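Local coordinates for protein Alpha/beta hydrolase (Pseudomonas aeruginosa PAO1, PDB 4R1D) that probably hydrolyses lipids as Tle4, a calcium-binding effector of the H2 type VI secretion system that the inhibitor Tli4 binds for self-protection, at residues P50-P55 against V250-H255; A264-H269 against G422-T427; W338-D343 against D442-G447. All blocks are in the same frame, centred on the assembly; numbering follows the deposited sequence.

Contact 1 of 3, residues P50-P55 against V250-H255; sequences PVIFIP and VILVTH
Val253 meets Val51 and Phe53 across two neighbouring parallel strands, 48-54 and 250-255, in the central sheet of the alpha/beta hydrolase fold. The Val253 side chain is a two-pronged bump in the hollow between Val51 and Phe53 of the adjacent strand: CG2 presses on Val51 CG1 at 3.6 Å, while CG1, anti to its own backbone N (chi1 175°), comes to 4.0 Å from Phe53 CD1. Helices 542-556 and 141-155 cover this side. On the other side, where helix 215-238 packs on Ile52, Leu252 is the fork: its CD2 fits against Ile52 CB at 3.8 Å, and its CD1 approaches Ile54 CD1 at 4.2 Å. Ile54 and Thr254 stand side by side, pointing the same way. Five backbone hydrogen bonds join the strands, from Ile251 N to Pro50 O at one end to His255 N to Ile54 O (2.8 Å) at the other. Strand 250-255 runs on towards helix 258-267, the place where hydrolases of this fold carry the nucleophile elbow. Thr254 OG1 is hydrogen-bonded to His279 ND1 on the next strand, 274-280. At the start of the pair the Pro50 ring crosses Val250 at about a right angle, with Val250 CG1 3.8 Å from Pro50 CB.

Contact 2 of 3, residues A264-H269 against G422-T427; sequences ALTQLH and GYHSET
Gln267, at the end of helix 258-267, lays its carboxamide almost flat over the Tyr423-His424 peptide, the two planes about 17° apart. This is the tight part: Gln267 CD is 3.4 Å from His424 N, NE2 is 3.4 Å from Tyr423 C, and CG rests on Gly422 O, also at 3.4 Å. The side chain bends at chi2 (-50°), bringing CD back over the loop. Two bonds fix the amide's rotation: Thr266 OG1 donates to Gln267 OE1 (2.7 Å) in the carbonyl plane, on a lone pair, and NE2 donates to Ala421 O. No hydrogen bond directly joins 264-269 to 422-427. Beside it the fit slackens to a van der Waals touch: Thr266 CB meets the edge of the His424 ring at CD2, 4.0 Å away, next to strand 274-280. The touching residues are partly exposed, at the protein surface. The ring is nevertheless held: Glu426 N donates to ND1 in the ring plane (2.9 Å), and NE2 pairs with Val274 O, consistent with a proton on NE2. Gly422, with positive phi, ends helix 400-421; this is a helix-to-strand connection in an alpha/beta sandwich, with a last-turn carbonyl, Ala421 O, hydrogen-bonded by a glutamine of the neighbouring helix.

Contact 3 of 3, residues W338-D343 against D442-G447; sequences WLFLCD and DLIWKG
The central parallel pair of a small four-stranded mixed sheet is formed by strands 339-342 and 443-446, flanked by antiparallel strands 358-359 and 477-479; Leu339 faces Leu443, and Leu341 faces Trp445. Five backbone hydrogen bonds zip the pair, starting with Leu443 N to Trp338 O (2.9 Å) and closing with Gly447 N to Cys342 O. On the side of the leucines, the Trp445 CD1 corner lies near two methyls, Leu341 CD1 at 3.8 Å and Leu339 CD1 at 4.0 Å. Leu339 CD1, placed by chi2 (63°), also reaches Leu443 CD1 at 3.8 Å, the two leucines side by side. Trp445 NE1 bonds to Tyr291 OH of helix 289-296, which covers this side. On the other side Cys342 SG lies 3.9 Å from Ile444 CG2, and the Phe340 ring meets Asp442, its CE2 3.5 Å from OD1, with ring and carboxylate planes 89° apart. Trp338 and Leu339 both face Tyr359, a classic beta bulge where the edge strand joins. At the far end Lys446 CG packs on Asp343 O at 3.4 Å. The buried Asp442 carboxylate has partners for both oxygens, OD1 in a salt bridge to Arg333 and OD2 taking the Leu483 amide; this should favour its ionised form despite the phenyl ring that crosses it obliquely.

Contacts 1 and 2 belong to the alpha/beta hydrolase domain, contact 1 buried in its sheet and contact 2 at the surface, their centres about 13 Å apart; contact 3 lies on the opposite side of the chain's centre from contact 1, about 38 Å away between centres. Strand 250-255 of contact 1 is followed by helix 258-267 of contact 2, and the two contacts touch through Leu252 CD1 against Thr266 CG2 (4.2 Å). Contact 1 closes before the others open, whereas contacts 2 and 3 cross: 338-343 falls between 264-269 and 422-427, and 442-447 follows both. The chain therefore leaves the six-stranded parallel sheet, contributes to the small mixed sheet, returns for strand 427-432 and departs again, interlacing both sheets.

Contact 1 of 3, residues P50-P55 against V250-H255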
loop_
_atom_site.group_PDB
_atom_site.type_symbol
_atom_site.label_atom_id
_atom_site.label_comp_id
_atom_site.label_asym_id
_atom_site.label_seq_id
_atom_site.Cartn_x
_atom_site.Cartn_y
_atom_site.Cartn_z
ATOM N N PRO A 50 13.896 -20.954 8.534
ATOM C CA PRO A 50 12.849 -20.269 7.770
ATOM C C PRO A 50 13.397 -19.244 6.785
ATOM O O PRO A 50 14.307 -18.498 7.113
ATOM C CB PRO A 50 12.015 -19.562 8.858
ATOM C CG PRO A 50 12.297 -20.313 10.103
ATOM C CD PRO A 50 13.763 -20.713 9.978
ATOM N N VAL A 51 12.823 -19.237 5.588
ATOM C CA VAL A 51 13.092 -18.215 4.589
ATOM C C VAL A 51 11.891 -17.275 4.580
ATOM O O VAL A 51 10.786 -17.704 4.286
ATOM C CB VAL A 51 13.292 -18.846 3.208
ATOM C CG1 VAL A 51 13.435 -17.773 2.132
ATOM C CG2 VAL A 51 14.536 -19.757 3.233
ATOM N N ILE A 52 12.113 -15.999 4.897
ATOM C CA ILE A 52 11.029 -15.030 4.983
ATOM C C ILE A 52 11.024 -14.179 3.722
ATOM O O ILE A 52 11.968 -13.435 3.468
ATOM C CB ILE A 52 11.220 -14.071 6.181
ATOM C CG1 ILE A 52 11.587 -14.842 7.455
ATOM C CG2 ILE A 52 9.953 -13.213 6.388
ATOM C CD1 ILE A 52 10.539 -15.849 7.912
ATOM N N PHE A 53 9.966 -14.293 2.930
ATOM C CA PHE A 53 9.891 -13.533 1.696
ATOM C C PHE A 53 9.170 -12.232 1.980
ATOM O O PHE A 53 8.080 -12.234 2.560
ATOM C CB PHE A 53 9.153 -14.332 0.620
ATOM C CG PHE A 53 9.118 -13.649 -0.703
ATOM C CD1 PHE A 53 10.194 -13.741 -1.565
ATOM C CD2 PHE A 53 8.021 -12.890 -1.076
ATOM C CE1 PHE A 53 10.172 -13.113 -2.787
ATOM C CE2 PHE A 53 7.995 -12.255 -2.310
ATOM C CZ PHE A 53 9.085 -12.365 -3.158
ATOM N N ILE A 54 9.797 -11.123 1.603
ATOM C CA ILE A 54 9.226 -9.817 1.815
ATOM C C ILE A 54 8.981 -9.192 0.448
ATOM O O ILE A 54 9.927 -8.943 -0.305
ATOM C CB ILE A 54 10.159 -8.918 2.649
ATOM C CG1 ILE A 54 10.603 -9.645 3.929
ATOM C CG2 ILE A 54 9.482 -7.562 2.939
ATOM C CD1 ILE A 54 11.543 -8.834 4.835
ATOM N N PRO A 55 7.710 -8.931 0.128
ATOM C CA PRO A 55 7.299 -8.414 -1.179
ATOM C C PRO A 55 7.618 -6.928 -1.313
ATOM O O PRO A 55 8.127 -6.314 -0.382
ATOM C CB PRO A 55 5.784 -8.615 -1.174
ATOM C CG PRO A 55 5.411 -8.481 0.286
ATOM C CD PRO A 55 6.561 -9.099 1.048
ATOM N N VAL A 250 16.783 -16.822 10.711
ATOM C CA VAL A 250 16.014 -16.855 9.464
ATOM C C VAL A 250 16.803 -16.144 8.363
ATOM O O VAL A 250 17.741 -15.401 8.638
ATOM C CB VAL A 250 14.639 -16.155 9.604
ATOM C CG1 VAL A 250 13.820 -16.779 10.736
ATOM C CG2 VAL A 250 14.834 -14.665 9.845
ATOM N N ILE A 251 16.423 -16.371 7.115
ATOM C CA ILE A 251 17.046 -15.679 5.986
ATOM C C ILE A 251 15.975 -14.858 5.296
ATOM O O ILE A 251 14.911 -15.378 4.985
ATOM C CB ILE A 251 17.630 -16.683 4.985
ATOM C CG1 ILE A 251 18.720 -17.517 5.656
ATOM C CG2 ILE A 251 18.173 -15.967 3.743
ATOM C CD1 ILE A 251 19.116 -18.749 4.857
ATOM N N LEU A 252 16.241 -13.577 5.064
ATOM C CA LEU A 252 15.277 -12.721 4.365
ATOM C C LEU A 252 15.516 -12.783 2.859
ATOM O O LEU A 252 16.664 -12.788 2.412
ATOM C CB LEU A 252 15.407 -11.257 4.824
ATOM C CG LEU A 252 15.270 -10.975 6.319
ATOM C CD1 LEU A 252 15.262 -9.475 6.601
ATOM C CD2 LEU A 252 13.992 -11.618 6.865
ATOM N N VAL A 253 14.438 -12.843 2.085
ATOM C CA VAL A 253 14.521 -12.726 0.626
ATOM C C VAL A 253 13.513 -11.651 0.260
ATOM O O VAL A 253 12.314 -11.784 0.546
ATOM C CB VAL A 253 14.194 -14.061 -0.076
ATOM C CG1 VAL A 253 14.172 -13.876 -1.577
ATOM C CG2 VAL A 253 15.209 -15.142 0.337
ATOM N N THR A 254 13.996 -10.554 -0.314
ATOM C CA THR A 254 13.141 -9.393 -0.516
ATOM C C THR A 254 12.972 -9.036 -1.980
ATOM O O THR A 254 13.859 -9.267 -2.803
ATOM C CB THR A 254 13.686 -8.147 0.224
ATOM O OG1 THR A 254 14.785 -7.591 -0.504
ATOM C CG2 THR A 254 14.153 -8.521 1.630
ATOM N N HIS A 255 11.824 -8.449 -2.290
ATOM C CA HIS A 255 11.590 -7.870 -3.614
ATOM C C HIS A 255 11.384 -6.363 -3.499
ATOM O O HIS A 255 10.616 -5.890 -2.656
ATOM C CB HIS A 255 10.357 -8.511 -4.242
ATOM C CG HIS A 255 10.037 -8.025 -5.621
ATOM N ND1 HIS A 255 10.869 -8.229 -6.704
ATOM C CD2 HIS A 255 8.967 -7.350 -6.093
ATOM C CE1 HIS A 255 10.315 -7.704 -7.785
ATOM N NE2 HIS A 255 9.158 -7.175 -7.443
#

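Contact 2 of 3, residues A264-H269 against G422-T427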
loop_
_atom_site.group_PDB
_atom_site.type_symbol
_atom_site.label_atom_id
_atom_site.label_comp_id
_atom_site.label_asym_id
_atom_site.label_seq_id
_atom_site.Cartn_x
_atom_site.Cartn_y
_atom_site.Cartn_z
ATOM N N ALA A 264 15.516 -1.589 7.366
ATOM C CA ALA A 264 14.995 -0.979 8.580
ATOM C C ALA A 264 14.997 -2.000 9.718
ATOM O O ALA A 264 15.389 -1.693 10.838
ATOM C CB ALA A 264 13.591 -0.426 8.344
ATOM N N LEU A 265 14.574 -3.223 9.413
ATOM C CA LEU A 265 14.528 -4.302 10.398
ATOM C C LEU A 265 15.900 -4.686 10.962
ATOM O O LEU A 265 16.083 -4.735 12.181
ATOM C CB LEU A 265 13.868 -5.542 9.785
ATOM C CG LEU A 265 13.820 -6.787 10.680
ATOM C CD1 LEU A 265 13.113 -6.521 12.006
ATOM C CD2 LEU A 265 13.137 -7.920 9.932
ATOM N N THR A 266 16.869 -4.952 10.085
ATOM C CA THR A 266 18.178 -5.412 10.545
ATOM C C THR A 266 19.165 -4.304 10.913
ATOM O O THR A 266 20.047 -4.530 11.739
ATOM C CB THR A 266 18.876 -6.355 9.545
ATOM O OG1 THR A 266 19.243 -5.639 8.362
ATOM C CG2 THR A 266 17.972 -7.539 9.184
ATOM N N GLN A 267 19.007 -3.123 10.313
ATOM C CA GLN A 267 19.991 -2.049 10.449
ATOM C C GLN A 267 19.629 -0.927 11.433
ATOM O O GLN A 267 20.525 -0.249 11.950
ATOM C CB GLN A 267 20.323 -1.452 9.073
ATOM C CG GLN A 267 20.791 -2.458 8.046
ATOM C CD GLN A 267 21.904 -3.340 8.565
ATOM O OE1 GLN A 267 21.689 -4.523 8.859
ATOM N NE2 GLN A 267 23.106 -2.775 8.683
ATOM N N LEU A 268 18.336 -0.734 11.692
ATOM C CA LEU A 268 17.889 0.301 12.619
ATOM C C LEU A 268 17.480 -0.267 13.971
ATOM O O LEU A 268 17.088 0.473 14.863
ATOM C CB LEU A 268 16.720 1.081 12.019
ATOM C CG LEU A 268 17.030 1.734 10.674
ATOM C CD1 LEU A 268 15.839 2.583 10.238
ATOM C CD2 LEU A 268 18.290 2.571 10.769
ATOM N N HIS A 269 17.546 -1.588 14.103
ATOM C CA HIS A 269 17.250 -2.251 15.365
ATOM C C HIS A 269 18.238 -3.386 15.543
ATOM O O HIS A 269 18.903 -3.778 14.595
ATOM C CB HIS A 269 15.831 -2.818 15.368
ATOM C CG HIS A 269 14.776 -1.806 15.060
ATOM N ND1 HIS A 269 14.267 -1.623 13.790
ATOM C CD2 HIS A 269 14.136 -0.915 15.854
ATOM C CE1 HIS A 269 13.355 -0.667 13.818
ATOM N NE2 HIS A 269 13.255 -0.221 15.058
ATOM N N GLY A 422 23.305 1.550 6.483
ATOM C CA GLY A 422 23.802 0.633 5.470
ATOM C C GLY A 422 23.022 -0.668 5.275
ATOM O O GLY A 422 21.788 -0.677 5.269
ATOM N N TYR A 423 23.763 -1.761 5.106
ATOM C CA TYR A 423 23.203 -3.054 4.717
ATOM C C TYR A 423 23.710 -4.135 5.659
ATOM O O TYR A 423 24.821 -4.039 6.184
ATOM C CB TYR A 423 23.606 -3.401 3.268
ATOM C CG TYR A 423 23.167 -2.347 2.270
ATOM C CD1 TYR A 423 23.879 -1.162 2.130
ATOM C CD2 TYR A 423 22.012 -2.515 1.509
ATOM C CE1 TYR A 423 23.465 -0.175 1.242
ATOM C CE2 TYR A 423 21.592 -1.542 0.610
ATOM C CZ TYR A 423 22.313 -0.379 0.486
ATOM O OH TYR A 423 21.885 0.577 -0.389
ATOM N N HIS A 424 22.898 -5.172 5.850
ATOM C CA HIS A 424 23.313 -6.357 6.584
ATOM C C HIS A 424 24.663 -6.851 6.038
ATOM O O HIS A 424 24.916 -6.795 4.838
ATOM C CB HIS A 424 22.229 -7.431 6.435
ATOM C CG HIS A 424 22.402 -8.598 7.354
ATOM N ND1 HIS A 424 23.398 -9.536 7.184
ATOM C CD2 HIS A 424 21.700 -8.985 8.447
ATOM C CE1 HIS A 424 23.308 -10.447 8.136
ATOM N NE2 HIS A 424 22.279 -10.141 8.911
ATOM N N SER A 425 25.538 -7.320 6.923
ATOM C CA SER A 425 26.880 -7.738 6.512
ATOM C C SER A 425 26.901 -8.956 5.578
ATOM O O SER A 425 27.912 -9.235 4.925
ATOM C CB SER A 425 27.759 -7.996 7.744
ATOM O OG SER A 425 27.236 -9.060 8.525
ATOM N N GLU A 426 25.798 -9.693 5.518
ATOM C CA GLU A 426 25.710 -10.821 4.595
ATOM C C GLU A 426 24.587 -10.560 3.586
ATOM O O GLU A 426 23.564 -11.239 3.587
ATOM C CB GLU A 426 25.472 -12.125 5.354
ATOM C CG GLU A 426 26.450 -12.333 6.524
ATOM C CD GLU A 426 27.895 -12.539 6.056
ATOM O OE1 GLU A 426 28.105 -12.908 4.886
ATOM O OE2 GLU A 426 28.818 -12.341 6.869
ATOM N N THR A 427 24.797 -9.562 2.736
ATOM C CA THR A 427 23.779 -9.140 1.790
ATOM C C THR A 427 24.150 -9.567 0.378
ATOM O O THR A 427 25.262 -9.284 -0.100
ATOM C CB THR A 427 23.586 -7.606 1.828
ATOM O OG1 THR A 427 22.983 -7.228 3.070
ATOM C CG2 THR A 427 22.678 -7.170 0.698
#

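Contact 3 of 3, residues W338-D343 against D442-G447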
loop_
_atom_site.group_PDB
_atom_site.type_symbol
_atom_site.label_atom_id
_atom_site.label_comp_id
_atom_site.label_asym_id
_atom_site.label_seq_id
_atom_site.Cartn_x
_atom_site.Cartn_y
_atom_site.Cartn_z
ATOM N N TRP A 338 18.582 14.720 -11.433
ATOM C CA TRP A 338 17.819 13.772 -12.231
ATOM C C TRP A 338 16.593 14.417 -12.861
ATOM O O TRP A 338 15.904 13.806 -13.657
ATOM C CB TRP A 338 17.413 12.570 -11.376
ATOM C CG TRP A 338 16.734 12.908 -10.070
ATOM C CD1 TRP A 338 17.327 13.023 -8.845
ATOM C CD2 TRP A 338 15.335 13.138 -9.858
ATOM N NE1 TRP A 338 16.385 13.310 -7.886
ATOM C CE2 TRP A 338 15.157 13.396 -8.484
ATOM C CE3 TRP A 338 14.219 13.159 -10.700
ATOM C CZ2 TRP A 338 13.899 13.664 -7.926
ATOM C CZ3 TRP A 338 12.970 13.433 -10.143
ATOM C CH2 TRP A 338 12.828 13.679 -8.770
ATOM N N LEU A 339 16.322 15.669 -12.505
ATOM C CA LEU A 339 15.155 16.353 -13.030
ATOM C C LEU A 339 15.664 17.514 -13.848
ATOM O O LEU A 339 16.254 18.442 -13.298
ATOM C CB LEU A 339 14.277 16.878 -11.893
ATOM C CG LEU A 339 13.081 17.749 -12.305
ATOM C CD1 LEU A 339 12.076 16.972 -13.148
ATOM C CD2 LEU A 339 12.377 18.351 -11.087
ATOM N N PHE A 340 15.446 17.450 -15.152
ATOM C CA PHE A 340 16.067 18.397 -16.077
ATOM C C PHE A 340 15.048 19.243 -16.822
ATOM O O PHE A 340 14.105 18.725 -17.418
ATOM C CB PHE A 340 16.936 17.650 -17.093
ATOM C CG PHE A 340 17.954 16.742 -16.471
ATOM C CD1 PHE A 340 19.176 17.236 -16.043
ATOM C CD2 PHE A 340 17.686 15.391 -16.307
ATOM C CE1 PHE A 340 20.119 16.405 -15.477
ATOM C CE2 PHE A 340 18.617 14.548 -15.741
ATOM C CZ PHE A 340 19.847 15.052 -15.322
ATOM N N LEU A 341 15.257 20.558 -16.810
ATOM C CA LEU A 341 14.431 21.468 -17.574
ATOM C C LEU A 341 15.225 21.880 -18.811
ATOM O O LEU A 341 16.248 22.551 -18.690
ATOM C CB LEU A 341 14.095 22.698 -16.730
ATOM C CG LEU A 341 12.886 22.655 -15.783
ATOM C CD1 LEU A 341 12.634 21.284 -15.154
ATOM C CD2 LEU A 341 12.996 23.736 -14.715
ATOM N N CYS A 342 14.760 21.464 -19.987
ATOM C CA CYS A 342 15.520 21.632 -21.231
ATOM C C CYS A 342 14.737 22.430 -22.260
ATOM O O CYS A 342 13.508 22.516 -22.191
ATOM C CB CYS A 342 15.854 20.268 -21.839
ATOM S SG CYS A 342 16.820 19.180 -20.775
ATOM N N ASP A 343 15.449 23.000 -23.229
ATOM C CA ASP A 343 14.797 23.706 -24.320
ATOM C C ASP A 343 14.453 22.739 -25.459
ATOM O O ASP A 343 14.718 21.534 -25.364
ATOM C CB ASP A 343 15.660 24.878 -24.820
ATOM C CG ASP A 343 16.992 24.432 -25.420
ATOM O OD1 ASP A 343 17.113 23.279 -25.887
ATOM O OD2 ASP A 343 17.930 25.257 -25.446
ATOM N N ASP A 442 16.164 9.783 -16.497
ATOM C CA ASP A 442 16.272 11.229 -16.642
ATOM C C ASP A 442 14.871 11.752 -16.799
ATOM O O ASP A 442 14.176 11.399 -17.752
ATOM C CB ASP A 442 17.094 11.621 -17.876
ATOM C CG ASP A 442 18.551 11.243 -17.746
ATOM O OD1 ASP A 442 19.046 11.182 -16.605
ATOM O OD2 ASP A 442 19.209 11.008 -18.782
ATOM N N LEU A 443 14.440 12.572 -15.851
ATOM C CA LEU A 443 13.102 13.103 -15.884
ATOM C C LEU A 443 13.238 14.456 -16.558
ATOM O O LEU A 443 13.800 15.381 -15.981
ATOM C CB LEU A 443 12.560 13.247 -14.466
ATOM C CG LEU A 443 11.040 13.279 -14.295
ATOM C CD1 LEU A 443 10.418 14.305 -15.229
ATOM C CD2 LEU A 443 10.462 11.907 -14.554
ATOM N N ILE A 444 12.732 14.562 -17.781
ATOM C CA ILE A 444 12.965 15.752 -18.599
ATOM C C ILE A 444 11.692 16.502 -18.957
ATOM O O ILE A 444 10.767 15.938 -19.526
ATOM C CB ILE A 444 13.665 15.380 -19.917
ATOM C CG1 ILE A 444 15.002 14.687 -19.640
ATOM C CG2 ILE A 444 13.853 16.626 -20.789
ATOM C CD1 ILE A 444 15.433 13.739 -20.777
ATOM N N TRP A 445 11.655 17.788 -18.615
ATOM C CA TRP A 445 10.604 18.676 -19.077
ATOM C C TRP A 445 11.223 19.435 -20.235
ATOM O O TRP A 445 12.175 20.192 -20.038
ATOM C CB TRP A 445 10.253 19.700 -18.005
ATOM C CG TRP A 445 9.327 19.249 -16.910
ATOM C CD1 TRP A 445 9.670 18.936 -15.618
ATOM C CD2 TRP A 445 7.905 19.129 -16.985
ATOM N NE1 TRP A 445 8.546 18.615 -14.895
ATOM C CE2 TRP A 445 7.450 18.725 -15.711
ATOM C CE3 TRP A 445 6.968 19.322 -18.005
ATOM C CZ2 TRP A 445 6.102 18.503 -15.434
ATOM C CZ3 TRP A 445 5.630 19.104 -17.728
ATOM C CH2 TRP A 445 5.211 18.686 -16.454
ATOM N N LYS A 446 10.697 19.232 -21.432
ATOM C CA LYS A 446 11.250 19.883 -22.613
ATOM C C LYS A 446 10.279 20.940 -23.119
ATOM O O LYS A 446 9.103 20.660 -23.336
ATOM C CB LYS A 446 11.529 18.836 -23.690
ATOM C CG LYS A 446 12.137 19.396 -24.955
ATOM C CD LYS A 446 12.271 18.321 -26.017
ATOM C CE LYS A 446 13.523 17.495 -25.815
ATOM N NZ LYS A 446 13.879 16.745 -27.057
ATOM N N GLY A 447 10.763 22.170 -23.282
ATOM C CA GLY A 447 9.907 23.261 -23.710
ATOM C C GLY A 447 10.306 24.582 -23.075
ATOM O O GLY A 447 11.334 24.665 -22.411
#